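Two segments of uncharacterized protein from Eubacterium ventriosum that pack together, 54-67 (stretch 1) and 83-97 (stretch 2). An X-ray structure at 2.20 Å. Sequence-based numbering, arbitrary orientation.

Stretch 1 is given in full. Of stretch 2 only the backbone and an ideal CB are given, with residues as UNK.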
# COMPACT_ATOMS: atom_id res chain seq x y z
N LEU B 54 -6.77 10.45 31.85
CA LEU B 54 -5.47 11.14 31.86
C LEU B 54 -4.75 10.88 30.53
O LEU B 54 -3.85 11.61 30.09
CB LEU B 54 -4.60 10.59 33.02
CG LEU B 54 -5.22 10.24 34.41
CD1 LEU B 54 -6.50 9.34 34.39
CD2 LEU B 54 -4.13 9.55 35.27
N GLU B 55 -5.17 9.81 29.87
CA GLU B 55 -4.46 9.35 28.73
C GLU B 55 -4.93 10.08 27.48
O GLU B 55 -5.96 9.82 26.87
CB GLU B 55 -4.52 7.83 28.68
CG GLU B 55 -3.64 7.28 29.81
CD GLU B 55 -3.52 5.77 29.84
OE1 GLU B 55 -3.80 5.10 28.83
OE2 GLU B 55 -3.14 5.26 30.91
N ARG B 56 -4.18 11.14 27.24
CA ARG B 56 -4.07 11.78 25.96
C ARG B 56 -2.71 12.49 26.07
O ARG B 56 -2.61 13.71 26.30
CB ARG B 56 -5.23 12.74 25.70
CG ARG B 56 -5.01 13.62 24.46
CD ARG B 56 -6.32 14.10 23.81
NE ARG B 56 -7.37 14.42 24.79
CZ ARG B 56 -7.48 15.56 25.47
NH1 ARG B 56 -6.58 16.54 25.32
NH2 ARG B 56 -8.49 15.72 26.34
N PHE B 57 -1.67 11.65 25.99
CA PHE B 57 -0.29 12.10 25.91
C PHE B 57 0.04 12.37 24.43
O PHE B 57 1.22 12.43 24.04
CB PHE B 57 0.66 11.02 26.48
CG PHE B 57 0.50 10.77 27.95
CD1 PHE B 57 1.49 11.17 28.86
CD2 PHE B 57 -0.63 10.13 28.45
CE1 PHE B 57 1.35 10.95 30.24
CE2 PHE B 57 -0.79 9.91 29.83
CZ PHE B 57 0.20 10.30 30.72
N ASP B 58 -1.03 12.53 23.63
CA ASP B 58 -0.95 12.66 22.17
C ASP B 58 -0.11 11.57 21.48
O ASP B 58 0.49 11.79 20.41
CB ASP B 58 -0.53 14.07 21.80
CG ASP B 58 -1.51 15.11 22.30
OD1 ASP B 58 -2.66 14.72 22.65
OD2 ASP B 58 -1.13 16.30 22.37
N GLU B 59 -0.09 10.40 22.10
CA GLU B 59 0.51 9.21 21.53
C GLU B 59 -0.57 8.56 20.64
O GLU B 59 -1.65 8.15 21.11
CB GLU B 59 1.03 8.30 22.65
CG GLU B 59 2.26 8.95 23.36
CD GLU B 59 2.69 8.25 24.65
OE1 GLU B 59 2.59 7.00 24.72
OE2 GLU B 59 3.16 8.96 25.58
N LYS B 60 -0.26 8.51 19.34
CA LYS B 60 -1.22 8.14 18.27
C LYS B 60 -2.01 6.82 18.50
O LYS B 60 -3.21 6.78 18.29
CB LYS B 60 -0.51 8.13 16.88
CG LYS B 60 0.03 9.54 16.42
CD LYS B 60 0.36 9.60 14.90
CE LYS B 60 0.15 11.04 14.29
NZ LYS B 60 1.13 12.09 14.72
N PRO B 61 -1.33 5.75 18.93
CA PRO B 61 -2.03 4.46 19.10
C PRO B 61 -3.07 4.51 20.19
O PRO B 61 -4.11 3.84 20.11
CB PRO B 61 -0.90 3.47 19.48
CG PRO B 61 0.37 4.10 19.12
CD PRO B 61 0.13 5.61 19.12
N MSE B 62 -2.79 5.31 21.21
CA MSE B 62 -3.70 5.44 22.33
C MSE B 62 -4.90 6.29 21.98
O MSE B 62 -6.04 5.88 22.23
CB MSE B 62 -2.99 5.97 23.56
CG MSE B 62 -2.00 4.96 24.19
SE MSE B 62 -1.50 5.67 25.96
CE MSE B 62 -3.16 6.58 26.34
N ASN B 63 -4.66 7.47 21.39
CA ASN B 63 -5.76 8.33 20.94
C ASN B 63 -6.66 7.53 20.01
O ASN B 63 -7.87 7.48 20.15
CB ASN B 63 -5.24 9.57 20.18
CG ASN B 63 -4.28 10.43 21.02
OD1 ASN B 63 -4.64 10.89 22.11
ND2 ASN B 63 -3.06 10.63 20.51
N PHE B 64 -6.03 6.86 19.06
CA PHE B 64 -6.76 6.01 18.11
C PHE B 64 -7.61 4.91 18.79
O PHE B 64 -8.81 4.75 18.52
CB PHE B 64 -5.75 5.40 17.13
CG PHE B 64 -6.40 4.66 16.01
CD1 PHE B 64 -6.99 5.35 14.94
CD2 PHE B 64 -6.43 3.28 16.01
CE1 PHE B 64 -7.62 4.67 13.89
CE2 PHE B 64 -7.04 2.60 14.97
CZ PHE B 64 -7.64 3.30 13.90
N ALA B 65 -6.96 4.17 19.70
CA ALA B 65 -7.65 3.20 20.56
C ALA B 65 -8.86 3.83 21.26
O ALA B 65 -9.91 3.20 21.41
CB ALA B 65 -6.68 2.60 21.58
N PHE B 66 -8.75 5.08 21.69
CA PHE B 66 -9.86 5.68 22.45
C PHE B 66 -11.07 6.04 21.61
O PHE B 66 -12.16 6.18 22.15
CB PHE B 66 -9.40 6.90 23.26
CG PHE B 66 -8.61 6.54 24.48
CD1 PHE B 66 -9.19 5.80 25.51
CD2 PHE B 66 -7.29 6.95 24.61
CE1 PHE B 66 -8.46 5.46 26.68
CE2 PHE B 66 -6.53 6.63 25.74
CZ PHE B 66 -7.12 5.88 26.78
N ILE B 67 -10.89 6.18 20.30
CA ILE B 67 -11.98 6.69 19.46
C ILE B 67 -13.15 5.73 19.61
O ILE B 67 -12.96 4.52 19.47
CB ILE B 67 -11.59 6.81 17.97
CG1 ILE B 67 -10.38 7.72 17.78
CG2 ILE B 67 -12.81 7.30 17.17
CD1 ILE B 67 -9.71 7.60 16.41
N UNK B 83 -5.12 -3.43 24.57
CA UNK B 83 -4.08 -2.76 23.83
C UNK B 83 -3.65 -1.52 24.57
O UNK B 83 -2.46 -1.29 24.74
CB UNK B 83 -4.55 -2.41 22.42
N UNK B 84 -4.61 -0.73 25.04
CA UNK B 84 -4.34 0.46 25.83
C UNK B 84 -3.52 0.19 27.09
O UNK B 84 -2.62 0.96 27.47
CB UNK B 84 -5.66 1.12 26.22
N UNK B 85 -3.85 -0.90 27.76
CA UNK B 85 -3.18 -1.20 28.99
C UNK B 85 -1.74 -1.57 28.72
O UNK B 85 -0.85 -1.20 29.48
CB UNK B 85 -3.90 -2.32 29.74
N UNK B 86 -1.52 -2.29 27.62
CA UNK B 86 -0.20 -2.70 27.29
C UNK B 86 0.61 -1.51 26.84
O UNK B 86 1.81 -1.42 27.13
CB UNK B 86 -0.23 -3.79 26.22
N UNK B 87 -0.01 -0.61 26.06
CA UNK B 87 0.69 0.60 25.59
C UNK B 87 1.08 1.42 26.81
O UNK B 87 2.23 1.84 26.94
CB UNK B 87 -0.18 1.42 24.64
N UNK B 88 0.14 1.56 27.72
CA UNK B 88 0.40 2.34 28.88
C UNK B 88 1.49 1.74 29.80
O UNK B 88 2.33 2.51 30.33
CB UNK B 88 -0.91 2.52 29.65
N UNK B 89 1.50 0.40 29.96
CA UNK B 89 2.60 -0.30 30.65
C UNK B 89 3.93 0.11 30.06
O UNK B 89 4.85 0.42 30.78
CB UNK B 89 2.43 -1.82 30.56
N UNK B 90 4.02 0.07 28.75
CA UNK B 90 5.24 0.31 28.04
C UNK B 90 5.68 1.74 28.18
O UNK B 90 6.85 2.01 28.38
CB UNK B 90 5.08 -0.06 26.56
N UNK B 91 4.70 2.65 28.08
CA UNK B 91 4.94 4.06 28.19
C UNK B 91 5.40 4.43 29.62
O UNK B 91 6.35 5.17 29.78
CB UNK B 91 3.68 4.83 27.81
N UNK B 92 4.73 3.90 30.63
CA UNK B 92 5.11 4.16 32.02
C UNK B 92 6.49 3.63 32.34
O UNK B 92 7.28 4.33 32.95
CB UNK B 92 4.09 3.54 32.98
N UNK B 93 6.77 2.38 31.96
CA UNK B 93 8.07 1.80 32.22
C UNK B 93 9.15 2.62 31.52
O UNK B 93 10.21 2.89 32.11
CB UNK B 93 8.11 0.34 31.76
N UNK B 94 8.92 3.03 30.27
CA UNK B 94 9.90 3.87 29.59
C UNK B 94 10.08 5.27 30.18
O UNK B 94 11.21 5.73 30.31
CB UNK B 94 9.50 4.00 28.12
N UNK B 95 8.98 5.96 30.47
CA UNK B 95 9.00 7.42 30.59
C UNK B 95 8.89 7.93 31.99
O UNK B 95 9.38 9.01 32.29
CB UNK B 95 7.86 8.03 29.76
N UNK B 96 8.22 7.17 32.83
CA UNK B 96 8.04 7.55 34.20
C UNK B 96 9.02 6.80 35.11
O UNK B 96 9.65 7.41 35.96
CB UNK B 96 6.59 7.29 34.63
N UNK B 97 9.19 5.49 34.92
CA UNK B 97 10.11 4.71 35.76
C UNK B 97 11.51 4.73 35.22
O UNK B 97 12.44 4.31 35.91
CB UNK B 97 9.63 3.26 35.88

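Stretch 2 is helical over most of its length and runs nearly antiparallel to helix 60-66, at 157° with the axes 9.9 Å apart at their closest.

Position 83 points its CB toward stretch 1, but nothing lies within 5.5 Å, so the contact sets few limits; it is A83.

At position 84 the ideal CB is 5.0 Å from both A65 CB and F66 CZ, and 5.1 Å from E55 OE1. A small alanine beside an aromatic ring asks for a branched or long aliphatic chain; leucine, isoleucine or methionine would suit. The residue is I84. Its CG1 lies 3.6 Å from A65 CB, and its CD1 sits over the face of F66, 3.8 Å from the ring centroid.

Position 85 points away and 86 is out of reach, so stretch 1 does not choose; they are R85 and Q86.

Position 87 aims its CB at M62, 4.0 Å from CG, with P61 alongside. This apolar ground would take leucine, methionine or an aromatic. F87 reaches along it, CE2 3.6 Å from P61 CB and CD2 4.0 Å from M62 CG.

At position 88 the ideal CB is 3.8 Å from E55 OE2, with M62 SE at 4.9 Å. A carboxylate this close favours a short polar side chain that can donate, such as serine, threonine or asparagine, and disfavours an acid. N88 brings ND2 to 2.6 Å from E55 OE2, but the angle is too poor for a hydrogen bond. Its OD1 instead accepts from the side chain at 91.

Positions 89 and 90 are out of reach: F89 and I90.

Position 91 has its CB 3.9 Å from E59 OE1, and the F57 ring lies farther out. Lysine or arginine could answer both the charge and the ring, and glutamine the carboxylate alone. R91 lays its guanidinium flat on F57, centres 3.8 Å apart, a stack that is also a cation-pi contact. E59 gives no salt bridge, its OE2 standing 4.5 Å from R91 NE. R91 NE and R91 NH2 donate to N88 OD1, each at 2.9 Å, which helps fix the guanidinium over the ring.

Position 92 points sideways, and 93 and 94 are out of reach: K92, K93 and A94.

At 95 and 96 the CB points toward stretch 1 but nothing of it lies within 5.5 Å, so many side chains would fit; a polar one is natural at 95, on the side of the E59 carboxylate. N95 merely skirts E59. E96 forms a salt bridge with R91, OE2 to NH1 at 3.1 Å, bracing the arginine on F57.

Position 97 is out of reach; E97 pairs with K93.

Stretch 2, residues 83-97: AIRQFNFIRKKANEE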
# COMPACT_ATOMS: atom_id res chain seq x y z
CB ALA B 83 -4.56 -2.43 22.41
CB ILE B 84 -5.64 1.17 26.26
CG1 ILE B 84 -6.27 1.92 25.09
CG2 ILE B 84 -5.36 2.15 27.36
CD1 ILE B 84 -7.74 2.38 25.46
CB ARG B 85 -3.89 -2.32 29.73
CG ARG B 85 -5.34 -2.05 30.02
CD ARG B 85 -5.94 -3.07 30.97
NE ARG B 85 -7.25 -2.62 31.46
CZ ARG B 85 -7.72 -2.82 32.70
NH1 ARG B 85 -7.00 -3.43 33.63
NH2 ARG B 85 -8.93 -2.36 33.04
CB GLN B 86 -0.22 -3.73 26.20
CG GLN B 86 -1.04 -4.92 26.56
CD GLN B 86 -0.81 -6.09 25.67
OE1 GLN B 86 -0.60 -5.94 24.48
NE2 GLN B 86 -0.88 -7.27 26.24
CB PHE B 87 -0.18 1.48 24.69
CG PHE B 87 -0.57 0.85 23.39
CD1 PHE B 87 0.19 -0.17 22.80
CD2 PHE B 87 -1.69 1.30 22.72
CE1 PHE B 87 -0.19 -0.74 21.61
CE2 PHE B 87 -2.08 0.73 21.54
CZ PHE B 87 -1.31 -0.28 20.96
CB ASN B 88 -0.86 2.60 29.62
CG ASN B 88 -0.71 3.75 30.57
OD1 ASN B 88 -0.03 4.75 30.26
ND2 ASN B 88 -1.31 3.61 31.75
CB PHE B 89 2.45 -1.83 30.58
CG PHE B 89 3.59 -2.61 31.22
CD1 PHE B 89 3.49 -3.08 32.51
CD2 PHE B 89 4.71 -2.93 30.49
CE1 PHE B 89 4.55 -3.81 33.10
CE2 PHE B 89 5.75 -3.64 31.06
CZ PHE B 89 5.68 -4.07 32.35
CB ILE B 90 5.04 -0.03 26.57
CG1 ILE B 90 4.97 -1.56 26.44
CG2 ILE B 90 6.17 0.46 25.71
CD1 ILE B 90 4.76 -2.06 24.98
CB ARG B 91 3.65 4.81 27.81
CG ARG B 91 3.75 6.34 27.75
CD ARG B 91 2.38 7.04 27.91
NE ARG B 91 1.79 6.72 29.21
CZ ARG B 91 2.07 7.32 30.37
NH1 ARG B 91 2.93 8.35 30.45
NH2 ARG B 91 1.50 6.87 31.47
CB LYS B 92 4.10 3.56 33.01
CG LYS B 92 2.85 4.38 33.18
CD LYS B 92 1.89 3.77 34.24
CE LYS B 92 0.58 4.59 34.39
NZ LYS B 92 -0.25 4.23 35.59
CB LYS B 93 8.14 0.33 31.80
CG LYS B 93 7.33 -0.63 32.66
CD LYS B 93 7.80 -0.66 34.12
CE LYS B 93 7.47 -1.99 34.78
NZ LYS B 93 7.72 -2.05 36.25
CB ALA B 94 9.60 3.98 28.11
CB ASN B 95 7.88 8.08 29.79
CG ASN B 95 8.05 7.90 28.32
OD1 ASN B 95 9.13 7.50 27.85
ND2 ASN B 95 6.98 8.14 27.58
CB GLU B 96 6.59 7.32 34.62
CG GLU B 96 5.59 8.11 33.75
CD GLU B 96 4.11 7.93 34.17
OE1 GLU B 96 3.81 7.16 35.13
OE2 GLU B 96 3.25 8.57 33.51
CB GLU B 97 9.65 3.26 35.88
CG GLU B 97 8.35 3.06 36.63
CD GLU B 97 7.94 1.60 36.71
OE1 GLU B 97 6.72 1.33 36.68
OE2 GLU B 97 8.82 0.72 36.79
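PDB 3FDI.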